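Local coordinates for protein toluene, o-xylene monooxygenase oxygenase subunit (Pseudomonas stutzeri, PDB 2INC) that forms part of the oxygenase component of a multicomponent monooxygenase that probably hydroxylates toluene and o-xylene, at residues F125-H136 with A148-L159. Numbering follows the deposited sequence.
Sequences FHALQMGSVYIH and ATYETADHLRWL
Thr152 OG1 sits between the two helices, 2.8 Å from Ser132 OG. Thr152 OG1 donates its proton to Ala148 O, one turn back, at 2.6 Å. Ala148 O takes this hydroxyl and Thr152 N from opposite faces of its carbonyl plane. Ser132 OG also lies near Leu128 O. The Ser132 side chain is a knob among Ala148, Glu151, Thr152 and His155.

The His155 ring, one turn on from Thr152, turns its edge to Ser132, with His155 CD2 3.0 Å from Ser132 OG. Leu128 CB rests over the centre of one ring face in a CH-pi contact, Glu151 O over the opposite face nearer the rim. His155 NE2 makes a weak bond to Glu151 OE2, though Asn216 holds Glu151 more firmly. His155 ND1 is buried with no partner in the model. With an alanine in place of His155, Leu128 CB would probably lose the ring face it rests on, and Glu151 OE2 its weak donor.

Helices 121-138 and 142-172 form an antiparallel hairpin in the core of a ferritin-like helical bundle; the segment directions differ by 167°, with axes 8.1 Å apart. Gln129 is a second knob, among Thr152, His155, Leu156 and Leu159. CG anti to the backbone N (chi1 -178°) and an extended chain bring Gln129 OE1 3.4 Å from Leu159 CD2. Gln129 OE1 accepts a weak bond from His126 ND1. His126 NE2 is bonded to a basic side chain of another protein chain, Gln129 NE2 to polar ones.

Near one end, the six-membered ring of Trp158 points its edge, at CE3, to the Phe125 face in a T-shaped stack, centroids 5.3 Å apart. Toward the other, His136 ND1 reaches Thr149 OG1 at 2.8 Å, a weak bond bent to 120°. Thr149 OG1 is also bonded to Thr145 O.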
loop_
_atom_site.group_PDB
_atom_site.type_symbol
_atom_site.label_atom_id
_atom_site.label_comp_id
_atom_site.label_asym_id
_atom_site.label_seq_id
_atom_site.Cartn_x
_atom_site.Cartn_y
_atom_site.Cartn_z
ATOM N N PHE B 125 -30.194 12.337 -14.383
ATOM C CA PHE B 125 -29.165 11.973 -13.390
ATOM C C PHE B 125 -28.131 13.074 -13.275
ATOM O O PHE B 125 -27.664 13.347 -12.163
ATOM C CB PHE B 125 -28.463 10.615 -13.728
ATOM C CG PHE B 125 -29.371 9.406 -13.649
ATOM C CD1 PHE B 125 -29.048 8.237 -14.376
ATOM C CD2 PHE B 125 -30.510 9.395 -12.865
ATOM C CE1 PHE B 125 -29.836 7.098 -14.337
ATOM C CE2 PHE B 125 -31.337 8.260 -12.817
ATOM C CZ PHE B 125 -30.998 7.100 -13.547
ATOM N N HIS B 126 -27.783 13.731 -14.398
ATOM C CA HIS B 126 -26.889 14.871 -14.299
ATOM C C HIS B 126 -27.540 16.048 -13.547
ATOM O O HIS B 126 -26.882 16.679 -12.740
ATOM C CB HIS B 126 -26.390 15.349 -15.662
ATOM C CG HIS B 126 -25.336 16.415 -15.545
ATOM N ND1 HIS B 126 -24.091 16.170 -15.009
ATOM C CD2 HIS B 126 -25.382 17.740 -15.801
ATOM C CE1 HIS B 126 -23.393 17.295 -14.983
ATOM N NE2 HIS B 126 -24.150 18.262 -15.478
ATOM N N ALA B 127 -28.840 16.264 -13.729
ATOM C CA ALA B 127 -29.561 17.302 -12.973
ATOM C C ALA B 127 -29.540 16.961 -11.479
ATOM O O ALA B 127 -29.400 17.849 -10.660
ATOM C CB ALA B 127 -31.012 17.413 -13.471
ATOM N N LEU B 128 -29.587 15.683 -11.127
ATOM C CA LEU B 128 -29.461 15.314 -9.714
ATOM C C LEU B 128 -28.049 15.571 -9.190
ATOM O O LEU B 128 -27.866 15.955 -8.002
ATOM C CB LEU B 128 -29.833 13.842 -9.507
ATOM C CG LEU B 128 -31.296 13.437 -9.705
ATOM C CD1 LEU B 128 -31.382 11.920 -9.471
ATOM C CD2 LEU B 128 -32.183 14.198 -8.747
ATOM N N GLN B 129 -27.049 15.269 -10.015
ATOM C CA GLN B 129 -25.641 15.546 -9.728
ATOM C C GLN B 129 -25.485 17.016 -9.412
ATOM O O GLN B 129 -24.857 17.387 -8.454
ATOM C CB GLN B 129 -24.827 15.190 -10.971
ATOM C CG GLN B 129 -23.296 15.381 -10.840
ATOM C CD GLN B 129 -22.617 14.980 -12.105
ATOM O OE1 GLN B 129 -23.213 14.259 -12.913
ATOM N NE2 GLN B 129 -21.375 15.475 -12.325
ATOM N N MET B 130 -26.056 17.877 -10.239
ATOM C CA MET B 130 -26.036 19.303 -9.971
ATOM C C MET B 130 -26.773 19.692 -8.691
ATOM O O MET B 130 -26.311 20.551 -7.913
ATOM C CB MET B 130 -26.695 20.033 -11.139
ATOM C CG MET B 130 -25.855 19.938 -12.399
ATOM S SD MET B 130 -26.876 20.549 -13.785
ATOM C CE MET B 130 -26.986 22.316 -13.436
ATOM N N GLY B 131 -27.930 19.075 -8.479
ATOM C CA GLY B 131 -28.737 19.283 -7.248
ATOM C C GLY B 131 -27.975 18.986 -5.999
ATOM O O GLY B 131 -27.891 19.820 -5.082
ATOM N N SER B 132 -27.388 17.801 -5.934
ATOM C CA SER B 132 -26.657 17.423 -4.739
ATOM C C SER B 132 -25.330 18.166 -4.544
ATOM O O SER B 132 -24.886 18.370 -3.392
ATOM C CB SER B 132 -26.453 15.881 -4.665
ATOM O OG SER B 132 -25.668 15.471 -5.783
ATOM N N VAL B 133 -24.715 18.648 -5.634
ATOM C CA VAL B 133 -23.456 19.358 -5.481
ATOM C C VAL B 133 -23.766 20.817 -5.075
ATOM O O VAL B 133 -22.913 21.504 -4.508
ATOM C CB VAL B 133 -22.564 19.286 -6.778
ATOM C CG1 VAL B 133 -22.945 20.307 -7.737
ATOM C CG2 VAL B 133 -21.047 19.295 -6.429
ATOM N N TYR B 134 -24.983 21.275 -5.359
ATOM C CA TYR B 134 -25.407 22.548 -4.745
ATOM C C TYR B 134 -25.609 22.393 -3.244
ATOM O O TYR B 134 -25.084 23.221 -2.463
ATOM C CB TYR B 134 -26.581 23.223 -5.458
ATOM C CG TYR B 134 -26.929 24.488 -4.719
ATOM C CD1 TYR B 134 -28.051 24.529 -3.852
ATOM C CD2 TYR B 134 -26.084 25.583 -4.763
ATOM C CE1 TYR B 134 -28.340 25.694 -3.127
ATOM C CE2 TYR B 134 -26.375 26.774 -4.005
ATOM C CZ TYR B 134 -27.497 26.783 -3.212
ATOM O OH TYR B 134 -27.758 27.941 -2.471
ATOM N N ILE B 135 -26.244 21.317 -2.802
ATOM C CA ILE B 135 -26.365 21.086 -1.318
ATOM C C ILE B 135 -24.985 21.105 -0.649
ATOM O O ILE B 135 -24.787 21.735 0.409
ATOM C CB ILE B 135 -27.150 19.793 -1.022
ATOM C CG1 ILE B 135 -28.566 19.987 -1.587
ATOM C CG2 ILE B 135 -27.149 19.384 0.515
ATOM C CD1 ILE B 135 -29.511 18.739 -1.704
ATOM N N HIS B 136 -24.033 20.404 -1.255
ATOM C CA HIS B 136 -22.647 20.399 -0.781
ATOM C C HIS B 136 -22.202 21.775 -0.349
ATOM O O HIS B 136 -21.699 21.944 0.757
ATOM C CB HIS B 136 -21.730 19.866 -1.903
ATOM C CG HIS B 136 -20.273 20.049 -1.636
ATOM N ND1 HIS B 136 -19.401 18.991 -1.551
ATOM C CD2 HIS B 136 -19.538 21.164 -1.408
ATOM C CE1 HIS B 136 -18.179 19.451 -1.322
ATOM N NE2 HIS B 136 -18.241 20.766 -1.222
ATOM N N ALA B 148 -23.374 14.907 0.978
ATOM C CA ALA B 148 -23.719 15.475 -0.357
ATOM C C ALA B 148 -22.598 15.279 -1.416
ATOM O O ALA B 148 -22.886 15.052 -2.634
ATOM C CB ALA B 148 -24.123 17.023 -0.213
ATOM N N THR B 149 -21.335 15.371 -0.967
ATOM C CA THR B 149 -20.154 15.068 -1.791
ATOM C C THR B 149 -20.250 13.655 -2.343
ATOM O O THR B 149 -20.186 13.472 -3.523
ATOM C CB THR B 149 -18.800 15.214 -0.984
ATOM O OG1 THR B 149 -18.713 16.564 -0.422
ATOM C CG2 THR B 149 -17.559 14.979 -1.970
ATOM N N TYR B 150 -20.429 12.661 -1.475
ATOM C CA TYR B 150 -20.425 11.254 -1.939
ATOM C C TYR B 150 -21.702 10.951 -2.742
ATOM O O TYR B 150 -21.681 10.175 -3.681
ATOM C CB TYR B 150 -20.210 10.278 -0.756
ATOM C CG TYR B 150 -18.933 10.646 0.002
ATOM C CD1 TYR B 150 -18.943 10.754 1.396
ATOM C CD2 TYR B 150 -17.757 10.967 -0.687
ATOM C CE1 TYR B 150 -17.784 11.124 2.092
ATOM C CE2 TYR B 150 -16.566 11.393 0.027
ATOM C CZ TYR B 150 -16.617 11.440 1.429
ATOM O OH TYR B 150 -15.482 11.861 2.167
ATOM N N GLU B 151 -22.781 11.663 -2.450
ATOM C CA GLU B 151 -24.022 11.460 -3.193
ATOM C C GLU B 151 -23.845 12.046 -4.596
ATOM O O GLU B 151 -24.323 11.512 -5.585
ATOM C CB GLU B 151 -25.165 12.135 -2.422
ATOM C CG GLU B 151 -26.491 12.277 -3.237
ATOM C CD GLU B 151 -27.605 12.955 -2.418
ATOM O OE1 GLU B 151 -27.678 12.697 -1.205
ATOM O OE2 GLU B 151 -28.416 13.685 -3.028
ATOM N N THR B 152 -23.166 13.162 -4.677
ATOM C CA THR B 152 -22.896 13.774 -6.006
ATOM C C THR B 152 -22.104 12.792 -6.876
ATOM O O THR B 152 -22.389 12.630 -8.086
ATOM C CB THR B 152 -22.154 15.111 -5.859
ATOM O OG1 THR B 152 -23.002 15.990 -5.092
ATOM C CG2 THR B 152 -21.953 15.755 -7.207
ATOM N N ALA B 153 -21.062 12.208 -6.270
ATOM C CA ALA B 153 -20.232 11.214 -6.960
ATOM C C ALA B 153 -21.107 10.062 -7.423
ATOM O O ALA B 153 -20.925 9.547 -8.525
ATOM C CB ALA B 153 -19.119 10.744 -6.049
ATOM N N ASP B 154 -22.007 9.581 -6.559
ATOM C CA ASP B 154 -22.967 8.536 -6.999
ATOM C C ASP B 154 -23.838 8.965 -8.158
ATOM O O ASP B 154 -24.107 8.158 -9.049
ATOM C CB ASP B 154 -23.879 8.126 -5.854
ATOM C CG ASP B 154 -23.123 7.459 -4.718
ATOM O OD1 ASP B 154 -23.684 7.435 -3.589
ATOM O OD2 ASP B 154 -21.970 6.963 -4.910
ATOM N N HIS B 155 -24.336 10.198 -8.172
ATOM C CA HIS B 155 -25.199 10.572 -9.280
ATOM C C HIS B 155 -24.352 10.628 -10.546
ATOM O O HIS B 155 -24.843 10.300 -11.623
ATOM C CB HIS B 155 -25.824 11.984 -9.075
ATOM C CG HIS B 155 -26.823 12.086 -7.927
ATOM N ND1 HIS B 155 -27.744 11.109 -7.603
ATOM C CD2 HIS B 155 -27.031 13.084 -7.047
ATOM C CE1 HIS B 155 -28.471 11.499 -6.575
ATOM N NE2 HIS B 155 -28.067 12.700 -6.224
ATOM N N LEU B 156 -23.086 11.005 -10.416
ATOM C CA LEU B 156 -22.175 10.974 -11.600
ATOM C C LEU B 156 -21.941 9.527 -12.087
ATOM O O LEU B 156 -21.888 9.237 -13.284
ATOM C CB LEU B 156 -20.835 11.612 -11.240
ATOM C CG LEU B 156 -19.702 11.562 -12.325
ATOM C CD1 LEU B 156 -20.253 12.030 -13.684
ATOM C CD2 LEU B 156 -18.419 12.319 -11.964
ATOM N N ARG B 157 -21.861 8.621 -11.126
ATOM C CA ARG B 157 -21.723 7.200 -11.425
ATOM C C ARG B 157 -22.946 6.753 -12.233
ATOM O O ARG B 157 -22.798 6.046 -13.237
ATOM C CB ARG B 157 -21.694 6.456 -10.095
ATOM C CG ARG B 157 -21.463 4.956 -10.264
ATOM C CD ARG B 157 -21.812 4.255 -9.013
ATOM N NE ARG B 157 -21.594 2.795 -9.178
ATOM C CZ ARG B 157 -22.282 1.831 -8.554
ATOM N NH1 ARG B 157 -21.998 0.547 -8.818
ATOM N NH2 ARG B 157 -23.238 2.102 -7.680
ATOM N N TRP B 158 -24.157 7.175 -11.838
ATOM C CA TRP B 158 -25.343 6.706 -12.576
ATOM C C TRP B 158 -25.362 7.281 -13.990
ATOM O O TRP B 158 -25.651 6.576 -14.987
ATOM C CB TRP B 158 -26.644 7.091 -11.868
ATOM C CG TRP B 158 -26.822 6.658 -10.516
ATOM C CD1 TRP B 158 -26.051 5.776 -9.807
ATOM C CD2 TRP B 158 -27.897 7.043 -9.651
ATOM N NE1 TRP B 158 -26.585 5.608 -8.533
ATOM C CE2 TRP B 158 -27.691 6.407 -8.414
ATOM C CE3 TRP B 158 -28.992 7.939 -9.777
ATOM C CZ2 TRP B 158 -28.547 6.574 -7.340
ATOM C CZ3 TRP B 158 -29.841 8.117 -8.689
ATOM C CH2 TRP B 158 -29.612 7.432 -7.480
ATOM N N LEU B 159 -25.061 8.574 -14.110
ATOM C CA LEU B 159 -24.916 9.185 -15.426
ATOM C C LEU B 159 -23.917 8.378 -16.267
ATOM O O LEU B 159 -24.178 8.116 -17.449
ATOM C CB LEU B 159 -24.463 10.652 -15.324
ATOM C CG LEU B 159 -23.805 11.402 -16.495
ATOM C CD1 LEU B 159 -24.803 11.580 -17.611
ATOM C CD2 LEU B 159 -23.362 12.754 -15.994
#